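Local atomic coordinates of aldo-keto reductase family 1, member B4 (Aldose reductase) (Schistosoma japonicum, PDB entry 4HBK), a protein that probably reduces aldehydes such as aldose sugars to the corresponding alcohols, using NADPH as the electron donor. Residues L204-I218 with L227-Y241. Numbering follows the deposited sequence.
Sequences LEHCRIKPANLQIEI and LVEYAQSVGLTVTAY
Strands 213-217 and 237-241 run parallel, their axes 4.6 Å apart and 25° askew, and main-chain hydrogen bonds join them, beginning with Thr237 N to Ala212 O and ending with Ile218 N to Tyr241 O. Asn213, Gln215 and Glu217 of one strand and Thr237, Thr239 and Tyr241 of the other lie on the face turned into the barrel. There Asn213 ND2 donates almost straight (172°) to Thr237 OG1 at 2.9 Å, in its own amide plane, and to Thr239 OG1 at 3.0 Å, slightly tilted from it. Thr237 holds OG1 between its backbone N and carbonyl carbon (chi1 65°), from where the hydroxyl also donates to Ala212 O. The two hydroxyls thus take both N-H groups of the buried amide, and a water donates to Asn213 OD1 and also joins Gln215 NE2 and Thr239 OG1. Gln215 sets CG against the edge of the Tyr241 ring, 3.7 Å from CD2, and its chain runs on extended to Asp77, hydrogen-bonded by NE2, and near Lys111, predicted to lower the pKa of Tyr82, the predicted proton donor. Over a face of that ring lie Glu217 N and, in a CH-pi contact, Glu217 CB.

On the other face, branched aliphatic residues pack beneath helix 227-233. Leu214 CD2 meets Ala231 CB, whose small methyl allows a close approach, while Ile216 CD1 touches Leu227 CD2 at 3.7 Å. Just past the strand, Ile218 CD1 touches both Val228 CG2 and Val238 CG1, 3.6 Å from each. Gly235 closes the helix in a Schellman motif; at its positive phi a side chain would press on the preceding carbonyl oxygen. Leu236 then turns its methyls onto Pro211 and Leu214.

Together strand 213-217, helix 225-233 and strand 237-241 form a beta-alpha-beta unit of the TIM barrel, flanked by helix 197-206 against Leu214 and Tyr230 and by strands 187-193 and 287-288.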
ATOM      1  N   LEU A 204      -2.113  18.763  -1.207  1.00 10.79           N
ATOM      2  CA  LEU A 204      -2.993  19.311  -0.171  1.00 16.83           C
ATOM      3  C   LEU A 204      -3.308  20.784  -0.401  1.00 14.43           C
ATOM      4  O   LEU A 204      -4.367  21.274  -0.005  1.00 17.12           O
ATOM      5  CB  LEU A 204      -2.374  19.146   1.221  1.00 18.47           C
ATOM      6  CG  LEU A 204      -2.406  17.761   1.859  1.00 17.31           C
ATOM      7  CD1 LEU A 204      -1.468  17.741   3.046  1.00 15.56           C
ATOM      8  CD2 LEU A 204      -3.827  17.433   2.284  1.00 15.67           C
ATOM      9  N   GLU A 205      -2.376  21.484  -1.031  1.00 15.66           N
ATOM     10  CA  GLU A 205      -2.540  22.902  -1.326  1.00 19.33           C
ATOM     11  C   GLU A 205      -3.580  23.139  -2.430  1.00 21.96           C
ATOM     12  O   GLU A 205      -4.199  24.200  -2.489  1.00 21.32           O
ATOM     13  CB  GLU A 205      -1.189  23.519  -1.717  1.00 19.27           C
ATOM     14  CG  GLU A 205      -0.797  24.763  -0.917  1.00 39.16           C
ATOM     15  CD  GLU A 205      -1.638  25.990  -1.273  1.00 42.78           C
ATOM     16  OE1 GLU A 205      -2.767  26.125  -0.744  1.00 46.09           O
ATOM     17  OE2 GLU A 205      -1.167  26.822  -2.083  1.00 51.09           O
ATOM     18  N   HIS A 206      -3.776  22.151  -3.300  1.00 18.33           N
ATOM     19  CA  HIS A 206      -4.643  22.338  -4.465  1.00 17.74           C
ATOM     20  C   HIS A 206      -5.954  21.576  -4.382  1.00 16.41           C
ATOM     21  O   HIS A 206      -6.871  21.831  -5.159  1.00 16.29           O
ATOM     22  CB  HIS A 206      -3.933  21.887  -5.744  1.00 19.05           C
ATOM     23  CG  HIS A 206      -2.879  22.834  -6.224  1.00 25.37           C
ATOM     24  ND1 HIS A 206      -1.556  22.731  -5.851  1.00 29.07           N
ATOM     25  CD2 HIS A 206      -2.951  23.896  -7.063  1.00 26.46           C
ATOM     26  CE1 HIS A 206      -0.859  23.693  -6.431  1.00 28.02           C
ATOM     27  NE2 HIS A 206      -1.682  24.411  -7.174  1.00 33.06           N
ATOM     28  N   CYS A 207      -6.038  20.622  -3.462  1.00 16.26           N
ATOM     29  CA  CYS A 207      -7.115  19.636  -3.515  1.00 15.22           C
ATOM     30  C   CYS A 207      -8.453  20.157  -2.995  1.00 13.73           C
ATOM     31  O   CYS A 207      -8.516  21.055  -2.157  1.00 12.04           O
ATOM     32  CB  CYS A 207      -6.727  18.371  -2.748  1.00 13.17           C
ATOM     33  SG  CYS A 207      -6.625  18.631  -0.967  1.00 11.18           S
ATOM     34  N   ARG A 208      -9.522  19.573  -3.516  1.00 11.61           N
ATOM     35  CA  ARG A 208     -10.853  19.786  -2.986  1.00 14.89           C
ATOM     36  C   ARG A 208     -11.133  18.656  -1.999  1.00 19.81           C
ATOM     37  O   ARG A 208     -11.789  18.865  -0.985  1.00 16.17           O
ATOM     38  CB  ARG A 208     -11.876  19.791  -4.130  1.00 15.98           C
ATOM     39  CG  ARG A 208     -13.322  19.577  -3.692  1.00 18.41           C
ATOM     40  CD  ARG A 208     -14.296  19.895  -4.828  1.00 19.57           C
ATOM     41  NE  ARG A 208     -14.067  19.075  -6.021  1.00 19.70           N
ATOM     42  CZ  ARG A 208     -14.646  17.896  -6.244  1.00 16.75           C
ATOM     43  NH1 ARG A 208     -14.384  17.223  -7.358  1.00 14.75           N
ATOM     44  NH2 ARG A 208     -15.488  17.387  -5.354  1.00 15.90           N
ATOM     45  N   ILE A 209     -10.622  17.459  -2.309  1.00 15.53           N
ATOM     46  CA  ILE A 209     -10.758  16.284  -1.446  1.00 12.16           C
ATOM     47  C   ILE A 209      -9.370  15.825  -1.026  1.00 14.17           C
ATOM     48  O   ILE A 209      -8.532  15.514  -1.865  1.00 11.48           O
ATOM     49  CB  ILE A 209     -11.443  15.117  -2.167  1.00 13.90           C
ATOM     50  CG1 ILE A 209     -12.854  15.502  -2.610  1.00 14.35           C
ATOM     51  CG2 ILE A 209     -11.500  13.886  -1.264  1.00 15.74           C
ATOM     52  CD1 ILE A 209     -13.546  14.413  -3.443  1.00 13.22           C
ATOM     53  N   LYS A 210      -9.117  15.806   0.274  1.00 12.54           N
ATOM     54  CA  LYS A 210      -7.793  15.472   0.764  1.00 11.64           C
ATOM     55  C   LYS A 210      -7.479  13.991   0.591  1.00 11.02           C
ATOM     56  O   LYS A 210      -8.363  13.139   0.658  1.00  9.80           O
ATOM     57  CB  LYS A 210      -7.636  15.900   2.225  1.00 12.99           C
ATOM     58  CG  LYS A 210      -7.707  17.411   2.397  1.00 11.02           C
ATOM     59  CD  LYS A 210      -6.972  17.890   3.639  1.00 19.04           C
ATOM     60  CE  LYS A 210      -7.893  18.019   4.824  1.00 19.07           C
ATOM     61  NZ  LYS A 210      -7.377  19.022   5.813  1.00 23.14           N
ATOM     62  N   PRO A 211      -6.214  13.684   0.329  1.00  9.83           N
ATOM     63  CA  PRO A 211      -5.794  12.283   0.347  1.00 12.18           C
ATOM     64  C   PRO A 211      -6.097  11.729   1.729  1.00 12.32           C
ATOM     65  O   PRO A 211      -5.921  12.459   2.709  1.00 11.35           O
ATOM     66  CB  PRO A 211      -4.283  12.366   0.104  1.00 13.73           C
ATOM     67  CG  PRO A 211      -3.914  13.849   0.313  1.00 10.95           C
ATOM     68  CD  PRO A 211      -5.130  14.605  -0.042  1.00 11.81           C
ATOM     69  N   ALA A 212      -6.583  10.490   1.801  1.00 10.88           N
ATOM     70  CA  ALA A 212      -6.909   9.847   3.071  1.00  9.26           C
ATOM     71  C   ALA A 212      -5.777   8.953   3.553  1.00 11.67           C
ATOM     72  O   ALA A 212      -5.715   8.582   4.731  1.00 10.84           O
ATOM     73  CB  ALA A 212      -8.181   9.014   2.928  1.00  9.64           C
ATOM     74  N   ASN A 213      -4.882   8.589   2.641  1.00  8.95           N
ATOM     75  CA  ASN A 213      -3.876   7.595   2.968  1.00  9.64           C
ATOM     76  C   ASN A 213      -2.612   7.756   2.130  1.00  9.75           C
ATOM     77  O   ASN A 213      -2.674   8.166   0.968  1.00  8.17           O
ATOM     78  CB  ASN A 213      -4.475   6.194   2.799  1.00  7.40           C
ATOM     79  CG  ASN A 213      -3.463   5.090   3.000  1.00  9.12           C
ATOM     80  OD1 ASN A 213      -2.969   4.513   2.030  1.00 13.46           O
ATOM     81  ND2 ASN A 213      -3.157   4.771   4.260  1.00  7.00           N
ATOM     82  N   LEU A 214      -1.469   7.457   2.738  1.00  7.51           N
ATOM     83  CA  LEU A 214      -0.188   7.470   2.047  1.00  7.66           C
ATOM     84  C   LEU A 214       0.408   6.087   2.265  1.00  7.94           C
ATOM     85  O   LEU A 214       0.449   5.607   3.406  1.00  6.60           O
ATOM     86  CB  LEU A 214       0.739   8.534   2.650  1.00  8.78           C
ATOM     87  CG  LEU A 214       2.202   8.533   2.190  1.00  9.17           C
ATOM     88  CD1 LEU A 214       2.332   8.969   0.734  1.00  6.76           C
ATOM     89  CD2 LEU A 214       3.083   9.402   3.096  1.00  5.88           C
ATOM     90  N   GLN A 215       0.832   5.438   1.183  1.00  6.08           N
ATOM     91  CA  GLN A 215       1.467   4.129   1.281  1.00  7.66           C
ATOM     92  C   GLN A 215       2.913   4.280   0.841  1.00  7.80           C
ATOM     93  O   GLN A 215       3.181   4.783  -0.243  1.00  9.35           O
ATOM     94  CB  GLN A 215       0.742   3.068   0.422  1.00  6.21           C
ATOM     95  CG  GLN A 215       1.378   1.665   0.515  1.00  8.61           C
ATOM     96  CD  GLN A 215       0.610   0.565  -0.241  1.00  9.83           C
ATOM     97  OE1 GLN A 215       1.197  -0.167  -1.035  1.00  9.54           O
ATOM     98  NE2 GLN A 215      -0.694   0.435   0.025  1.00  7.36           N
ATOM     99  N   ILE A 216       3.838   3.856   1.690  1.00  6.85           N
ATOM    100  CA  ILE A 216       5.262   4.038   1.450  1.00  6.31           C
ATOM    101  C   ILE A 216       5.999   2.874   2.087  1.00  9.79           C
ATOM    102  O   ILE A 216       5.430   2.166   2.922  1.00 10.22           O
ATOM    103  CB  ILE A 216       5.779   5.333   2.109  1.00  9.54           C
ATOM    104  CG1 ILE A 216       5.174   5.490   3.520  1.00  8.75           C
ATOM    105  CG2 ILE A 216       5.470   6.541   1.231  1.00  6.43           C
ATOM    106  CD1 ILE A 216       5.678   6.717   4.298  1.00  9.13           C
ATOM    107  N   GLU A 217       7.264   2.689   1.711  1.00  8.30           N
ATOM    108  CA  GLU A 217       8.103   1.668   2.327  1.00 10.09           C
ATOM    109  C   GLU A 217       8.425   2.026   3.769  1.00 12.33           C
ATOM    110  O   GLU A 217       8.995   3.083   4.051  1.00 12.78           O
ATOM    111  CB  GLU A 217       9.402   1.477   1.540  1.00 10.39           C
ATOM    112  CG  GLU A 217      10.464   0.653   2.268  1.00 10.16           C
ATOM    113  CD  GLU A 217      11.742   0.513   1.447  1.00 15.17           C
ATOM    114  OE1 GLU A 217      11.780   1.005   0.294  1.00 12.23           O
ATOM    115  OE2 GLU A 217      12.708  -0.089   1.955  1.00 18.96           O
ATOM    116  N   ILE A 218       8.053   1.134   4.680  1.00 11.13           N
ATOM    117  CA  ILE A 218       8.338   1.323   6.097  1.00 12.19           C
ATOM    118  C   ILE A 218       8.608  -0.031   6.768  1.00 13.07           C
ATOM    119  O   ILE A 218       7.816  -0.984   6.647  1.00 11.10           O
ATOM    120  CB  ILE A 218       7.176   2.039   6.831  1.00 10.83           C
ATOM    121  CG1 ILE A 218       6.649   3.222   6.021  1.00  7.69           C
ATOM    122  CG2 ILE A 218       7.615   2.512   8.220  1.00 10.93           C
ATOM    123  CD1 ILE A 218       5.437   3.888   6.680  1.00  6.82           C
ATOM    124  N   LEU A 227       8.925  11.485   7.269  1.00 13.58           N
ATOM    125  CA  LEU A 227       7.796  11.479   6.359  1.00 11.87           C
ATOM    126  C   LEU A 227       6.539  10.994   7.070  1.00 11.31           C
ATOM    127  O   LEU A 227       5.465  11.563   6.900  1.00 11.18           O
ATOM    128  CB  LEU A 227       8.093  10.587   5.156  1.00 12.42           C
ATOM    129  CG  LEU A 227       6.972  10.551   4.119  1.00 11.67           C
ATOM    130  CD1 LEU A 227       6.584  11.983   3.737  1.00  9.39           C
ATOM    131  CD2 LEU A 227       7.384   9.722   2.891  1.00  7.64           C
ATOM    132  N   VAL A 228       6.669   9.938   7.866  1.00 13.01           N
ATOM    133  CA  VAL A 228       5.513   9.401   8.572  1.00 11.83           C
ATOM    134  C   VAL A 228       4.955  10.439   9.535  1.00 15.17           C
ATOM    135  O   VAL A 228       3.740  10.638   9.627  1.00 13.31           O
ATOM    136  CB  VAL A 228       5.851   8.139   9.373  1.00  9.86           C
ATOM    137  CG1 VAL A 228       4.724   7.847  10.352  1.00 10.30           C
ATOM    138  CG2 VAL A 228       6.091   6.939   8.429  1.00  9.00           C
ATOM    139  N   GLU A 229       5.846  11.108  10.256  1.00 14.73           N
ATOM    140  CA  GLU A 229       5.398  12.118  11.205  1.00 17.53           C
ATOM    141  C   GLU A 229       4.708  13.257  10.466  1.00 14.52           C
ATOM    142  O   GLU A 229       3.658  13.738  10.892  1.00 14.86           O
ATOM    143  CB  GLU A 229       6.565  12.630  12.048  1.00 13.19           C
ATOM    144  CG  GLU A 229       7.047  11.618  13.079  1.00 16.84           C
ATOM    145  CD  GLU A 229       8.134  12.181  13.984  1.00 25.73           C
ATOM    146  OE1 GLU A 229       8.356  11.607  15.068  1.00 27.07           O
ATOM    147  OE2 GLU A 229       8.766  13.199  13.613  1.00 28.89           O
ATOM    148  N   TYR A 230       5.297  13.679   9.351  1.00 13.28           N
ATOM    149  CA  TYR A 230       4.679  14.711   8.542  1.00 13.25           C
ATOM    150  C   TYR A 230       3.282  14.309   8.079  1.00 14.37           C
ATOM    151  O   TYR A 230       2.322  15.049   8.271  1.00 12.34           O
ATOM    152  CB  TYR A 230       5.510  15.056   7.317  1.00 14.97           C
ATOM    153  CG  TYR A 230       4.670  15.827   6.321  1.00 21.63           C
ATOM    154  CD1 TYR A 230       4.347  17.173   6.539  1.00 14.88           C
ATOM    155  CD2 TYR A 230       4.153  15.201   5.195  1.00 14.91           C
ATOM    156  CE1 TYR A 230       3.559  17.871   5.640  1.00 17.11           C
ATOM    157  CE2 TYR A 230       3.360  15.889   4.292  1.00 14.93           C
ATOM    158  CZ  TYR A 230       3.070  17.218   4.515  1.00 17.61           C
ATOM    159  OH  TYR A 230       2.276  17.887   3.610  1.00 18.64           O
ATOM    160  N   ALA A 231       3.166  13.143   7.454  1.00 10.58           N
ATOM    161  CA  ALA A 231       1.872  12.729   6.929  1.00 12.20           C
ATOM    162  C   ALA A 231       0.788  12.660   8.019  1.00 11.67           C
ATOM    163  O   ALA A 231      -0.328  13.144   7.822  1.00 10.52           O
ATOM    164  CB  ALA A 231       1.979  11.406   6.156  1.00 10.91           C
ATOM    165  N   GLN A 232       1.113  12.065   9.160  1.00 11.13           N
ATOM    166  CA  GLN A 232       0.157  11.991  10.263  1.00 10.50           C
ATOM    167  C   GLN A 232      -0.180  13.392  10.786  1.00 12.76           C
ATOM    168  O   GLN A 232      -1.320  13.655  11.148  1.00 13.42           O
ATOM    169  CB  GLN A 232       0.673  11.067  11.378  1.00 11.06           C
ATOM    170  CG  GLN A 232       0.814   9.610  10.913  1.00  9.99           C
ATOM    171  CD  GLN A 232       1.480   8.690  11.931  1.00 17.25           C
ATOM    172  OE1 GLN A 232       2.222   9.135  12.816  1.00 14.42           O
ATOM    173  NE2 GLN A 232       1.214   7.388  11.803  1.00 11.02           N
ATOM    174  N   SER A 233       0.801  14.295  10.794  1.00 12.38           N
ATOM    175  CA  SER A 233       0.560  15.655  11.269  1.00 15.07           C
ATOM    176  C   SER A 233      -0.502  16.374  10.434  1.00 12.01           C
ATOM    177  O   SER A 233      -1.252  17.178  10.962  1.00 12.30           O
ATOM    178  CB  SER A 233       1.862  16.470  11.339  1.00 13.65           C
ATOM    179  OG  SER A 233       2.221  17.015  10.080  1.00 12.73           O
ATOM    180  N   VAL A 234      -0.581  16.077   9.138  1.00 11.99           N
ATOM    181  CA  VAL A 234      -1.618  16.687   8.303  1.00  9.82           C
ATOM    182  C   VAL A 234      -2.845  15.789   8.150  1.00 12.91           C
ATOM    183  O   VAL A 234      -3.703  16.034   7.310  1.00 10.32           O
ATOM    184  CB  VAL A 234      -1.090  17.125   6.924  1.00 13.62           C
ATOM    185  CG1 VAL A 234      -0.084  18.250   7.089  1.00 10.24           C
ATOM    186  CG2 VAL A 234      -0.471  15.944   6.184  1.00 13.01           C
ATOM    187  N   GLY A 235      -2.928  14.750   8.978  1.00 12.69           N
ATOM    188  CA  GLY A 235      -4.152  13.975   9.076  1.00 12.07           C
ATOM    189  C   GLY A 235      -4.278  12.782   8.142  1.00 14.43           C
ATOM    190  O   GLY A 235      -5.322  12.120   8.123  1.00 12.16           O
ATOM    191  N   LEU A 236      -3.236  12.492   7.366  1.00  9.97           N
ATOM    192  CA  LEU A 236      -3.259  11.286   6.539  1.00  9.57           C
ATOM    193  C   LEU A 236      -3.043  10.076   7.429  1.00 10.36           C
ATOM    194  O   LEU A 236      -2.372  10.174   8.451  1.00 11.28           O
ATOM    195  CB  LEU A 236      -2.131  11.301   5.520  1.00 11.55           C
ATOM    196  CG  LEU A 236      -2.038  12.458   4.537  1.00 16.87           C
ATOM    197  CD1 LEU A 236      -1.484  11.942   3.219  1.00 12.85           C
ATOM    198  CD2 LEU A 236      -3.399  13.106   4.346  1.00 15.68           C
ATOM    199  N   THR A 237      -3.586   8.928   7.033  1.00 10.86           N
ATOM    200  CA  THR A 237      -3.149   7.670   7.624  1.00  8.05           C
ATOM    201  C   THR A 237      -2.022   7.156   6.746  1.00  9.61           C
ATOM    202  O   THR A 237      -1.908   7.545   5.575  1.00  9.69           O
ATOM    203  CB  THR A 237      -4.248   6.627   7.656  1.00 10.64           C
ATOM    204  OG1 THR A 237      -4.599   6.271   6.312  1.00  8.10           O
ATOM    205  CG2 THR A 237      -5.476   7.151   8.421  1.00  9.73           C
ATOM    206  N   VAL A 238      -1.194   6.281   7.300  1.00  9.87           N
ATOM    207  CA  VAL A 238      -0.006   5.841   6.598  1.00  7.26           C
ATOM    208  C   VAL A 238       0.083   4.334   6.593  1.00  8.91           C
ATOM    209  O   VAL A 238      -0.060   3.694   7.627  1.00  9.91           O
ATOM    210  CB  VAL A 238       1.266   6.416   7.236  1.00  7.76           C
ATOM    211  CG1 VAL A 238       2.493   5.989   6.443  1.00  7.92           C
ATOM    212  CG2 VAL A 238       1.180   7.945   7.303  1.00  9.72           C
ATOM    213  N   THR A 239       0.334   3.773   5.419  1.00  8.78           N
ATOM    214  CA  THR A 239       0.431   2.337   5.268  1.00  6.60           C
ATOM    215  C   THR A 239       1.866   1.978   4.968  1.00  9.35           C
ATOM    216  O   THR A 239       2.523   2.620   4.140  1.00  7.68           O
ATOM    217  CB  THR A 239      -0.466   1.843   4.122  1.00 10.41           C
ATOM    218  OG1 THR A 239      -1.842   2.055   4.471  1.00  8.42           O
ATOM    219  CG2 THR A 239      -0.227   0.352   3.835  1.00  8.12           C
ATOM    220  N   ALA A 240       2.357   0.952   5.652  1.00  7.55           N
ATOM    221  CA  ALA A 240       3.713   0.495   5.437  1.00  8.35           C
ATOM    222  C   ALA A 240       3.682  -0.617   4.425  1.00  9.92           C
ATOM    223  O   ALA A 240       3.074  -1.651   4.661  1.00  8.14           O
ATOM    224  CB  ALA A 240       4.306  -0.010   6.730  1.00  9.10           C
ATOM    225  N   TYR A 241       4.329  -0.419   3.287  1.00 10.61           N
ATOM    226  CA  TYR A 241       4.521  -1.551   2.417  1.00 11.68           C
ATOM    227  C   TYR A 241       5.908  -2.157   2.633  1.00 12.94           C
ATOM    228  O   TYR A 241       6.791  -1.523   3.221  1.00 11.34           O
ATOM    229  CB  TYR A 241       4.185  -1.234   0.954  1.00 14.48           C
ATOM    230  CG  TYR A 241       5.196  -0.467   0.129  1.00 11.95           C
ATOM    231  CD1 TYR A 241       6.388  -1.052  -0.291  1.00 12.90           C
ATOM    232  CD2 TYR A 241       4.904   0.817  -0.319  1.00 12.34           C
ATOM    233  CE1 TYR A 241       7.300  -0.342  -1.094  1.00 14.91           C
ATOM    234  CE2 TYR A 241       5.791   1.527  -1.116  1.00 14.33           C
ATOM    235  CZ  TYR A 241       6.981   0.952  -1.501  1.00 13.77           C
ATOM    236  OH  TYR A 241       7.833   1.685  -2.292  1.00 10.71           O
TER
HETATM  237  O   HOH W   1      -4.764  18.602   6.562  1.00 25.49           O
HETATM  238  O   HOH W   2      -6.900  10.137   6.824  1.00 10.69           O
HETATM  239  O   HOH W   3      -2.868   1.776   1.971  1.00 10.62           O